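Local coordinates for protein high choriolytic enzyme 1 (Oryzias latipes, PDB 3VTG) that cleaves the inner layer of the fish egg envelope at hatching, acting as a zinc-dependent endopeptidase of the astacin family, at residues 28-33 against 63-68. Numbering follows the deposited sequence.
Sequences SEYSGG and ISVVSK
Tyr30 and Glu29 meet the end of strand 62-66 in a mixed contact, part ring packing, part water-bridged. The loop 27-31 leads from strand 20-26 into helix 32-43, the first half of a beta-alpha-beta crossover to parallel strand 51-55. Strand 20-26 is also the parallel neighbour of 62-66 in the astacin sheet, and the contact joins the loop to the C-terminal end of that adjoining strand. The edge of the Tyr30 ring meets the backbone there, Tyr30 CE2 lying 3.6 Å from Val65 O, which sits nearly in the ring plane. Tyr30 CE2 also packs on Val65 CG1 at 4.1 Å. Beyond the ring, Tyr30 OH lies 3.0 Å from Val66 O and close to Ser67 N. The angle to Ser67 N is poor, and the hydroxyl bonds to Ile86 O rather than to Val66 O; Ile86 belongs to strand 81-86, which flanks 62-66 opposite 20-26 in the sheet. An alanine at Tyr30 would probably leave a gap beside Val65 and Ile86 O without this hydroxyl partner.

Glu29 works through solvent. Glu29 CG stands anti to the backbone N (chi1 -174°) and the chain runs on extended, with Glu29 OE1 3.6 Å from Ser67 CB. Three waters link the carboxylate to Ser67. One donates to Glu29 OE1 at 2.7 Å and accepts from Ser67 N; another donates to both Glu29 OE1 and Ser67 O. The third runs from Glu29 OE2 to Ser67 OG, which also bonds Arg88 N. The carboxylate thus receives a hydrogen from each water, and Arg88 NH1 adds a long, weak ion pair at OE2. Buried tyrosine packing and a hydrated carboxylate therefore share one strand end, and the charge of Glu29 is probably eased by water rather than by direct bonds to Ser67.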
loop_
_atom_site.group_PDB
_atom_site.type_symbol
_atom_site.label_atom_id
_atom_site.label_comp_id
_atom_site.label_asym_id
_atom_site.label_seq_id
_atom_site.Cartn_x
_atom_site.Cartn_y
_atom_site.Cartn_z
ATOM N N SER A 28 -19.794 -3.304 -10.185
ATOM C CA SER A 28 -21.186 -2.852 -10.133
ATOM C C SER A 28 -21.850 -3.115 -8.776
ATOM O O SER A 28 -22.909 -2.554 -8.485
ATOM C CB SER A 28 -22.001 -3.507 -11.252
ATOM O OG SER A 28 -22.209 -4.883 -10.995
ATOM N N GLU A 29 -21.230 -3.959 -7.949
ATOM C CA GLU A 29 -21.736 -4.231 -6.600
ATOM C C GLU A 29 -21.774 -2.965 -5.741
ATOM O O GLU A 29 -22.668 -2.794 -4.912
ATOM C CB GLU A 29 -20.903 -5.313 -5.902
ATOM C CG GLU A 29 -21.465 -5.734 -4.547
ATOM C CD GLU A 29 -20.627 -6.771 -3.822
ATOM O OE1 GLU A 29 -19.607 -7.232 -4.375
ATOM O OE2 GLU A 29 -21.003 -7.136 -2.685
ATOM N N TYR A 30 -20.798 -2.084 -5.939
ATOM C CA TYR A 30 -20.704 -0.857 -5.153
ATOM C C TYR A 30 -21.785 0.151 -5.528
ATOM O O TYR A 30 -22.074 0.349 -6.710
ATOM C CB TYR A 30 -19.333 -0.211 -5.337
ATOM C CG TYR A 30 -18.155 -1.023 -4.842
ATOM C CD1 TYR A 30 -17.874 -1.127 -3.482
ATOM C CD2 TYR A 30 -17.299 -1.656 -5.741
ATOM C CE1 TYR A 30 -16.783 -1.854 -3.032
ATOM C CE2 TYR A 30 -16.204 -2.380 -5.303
ATOM C CZ TYR A 30 -15.949 -2.478 -3.949
ATOM O OH TYR A 30 -14.855 -3.190 -3.515
ATOM N N SER A 31 -22.367 0.789 -4.515
ATOM C CA SER A 31 -23.292 1.902 -4.720
ATOM C C SER A 31 -22.537 3.122 -5.241
ATOM O O SER A 31 -21.305 3.172 -5.170
ATOM C CB SER A 31 -24.000 2.259 -3.412
ATOM O OG SER A 31 -23.074 2.724 -2.445
ATOM N N GLY A 32 -23.278 4.108 -5.741
ATOM C CA GLY A 32 -22.691 5.368 -6.197
ATOM C C GLY A 32 -21.842 6.047 -5.134
ATOM O O GLY A 32 -20.778 6.588 -5.433
ATOM N N GLY A 33 -22.314 6.014 -3.889
ATOM C CA GLY A 33 -21.585 6.590 -2.762
ATOM C C GLY A 33 -20.261 5.891 -2.507
ATOM O O GLY A 33 -19.257 6.534 -2.203
ATOM N N ILE A 63 -6.711 -2.041 -13.113
ATOM C CA ILE A 63 -7.111 -2.498 -11.790
ATOM C C ILE A 63 -8.622 -2.730 -11.761
ATOM O O ILE A 63 -9.403 -1.871 -12.178
ATOM C CB ILE A 63 -6.704 -1.486 -10.699
ATOM C CG1 ILE A 63 -5.178 -1.315 -10.671
ATOM C CG2 ILE A 63 -7.222 -1.925 -9.336
ATOM C CD1 ILE A 63 -4.689 -0.212 -9.755
ATOM N N SER A 64 -9.019 -3.901 -11.270
ATOM C CA SER A 64 -10.420 -4.222 -11.066
ATOM C C SER A 64 -10.718 -4.201 -9.572
ATOM O O SER A 64 -10.270 -5.077 -8.832
ATOM C CB SER A 64 -10.729 -5.594 -11.661
ATOM O OG SER A 64 -12.084 -5.944 -11.445
ATOM N N VAL A 65 -11.457 -3.185 -9.135
ATOM C CA VAL A 65 -11.801 -3.031 -7.721
ATOM C C VAL A 65 -13.047 -3.856 -7.400
ATOM O O VAL A 65 -14.115 -3.645 -7.984
ATOM C CB VAL A 65 -12.005 -1.550 -7.320
ATOM C CG1 VAL A 65 -12.222 -1.429 -5.818
ATOM C CG2 VAL A 65 -10.815 -0.700 -7.753
ATOM N N VAL A 66 -12.893 -4.799 -6.473
ATOM C CA VAL A 66 -13.948 -5.758 -6.145
ATOM C C VAL A 66 -14.110 -5.874 -4.632
ATOM O O VAL A 66 -13.163 -5.622 -3.880
ATOM C CB VAL A 66 -13.662 -7.158 -6.746
ATOM C CG1 VAL A 66 -13.830 -7.145 -8.260
ATOM C CG2 VAL A 66 -12.273 -7.653 -6.360
ATOM N N SER A 67 -15.306 -6.242 -4.181
ATOM C CA SER A 67 -15.525 -6.468 -2.757
ATOM C C SER A 67 -15.358 -7.943 -2.431
ATOM O O SER A 67 -16.326 -8.703 -2.433
ATOM C CB SER A 67 -16.900 -5.971 -2.317
ATOM O OG SER A 67 -17.063 -6.158 -0.919
ATOM N N LYS A 68 -14.124 -8.350 -2.163
ATOM C CA LYS A 68 -13.853 -9.731 -1.777
ATOM C C LYS A 68 -13.425 -9.796 -0.310
ATOM O O LYS A 68 -13.812 -8.929 0.479
ATOM C CB LYS A 68 -12.857 -10.381 -2.746
ATOM C CG LYS A 68 -13.457 -10.535 -4.137
ATOM C CD LYS A 68 -12.599 -11.350 -5.085
ATOM C CE LYS A 68 -13.355 -11.600 -6.379
ATOM N NZ LYS A 68 -12.551 -12.341 -7.386
HETATM O O HOH W 1 -17.523 -6.794 -6.072
HETATM O O HOH W 2 -19.226 -7.756 -0.580
HETATM O O HOH W 3 -18.652 -9.784 -3.491
#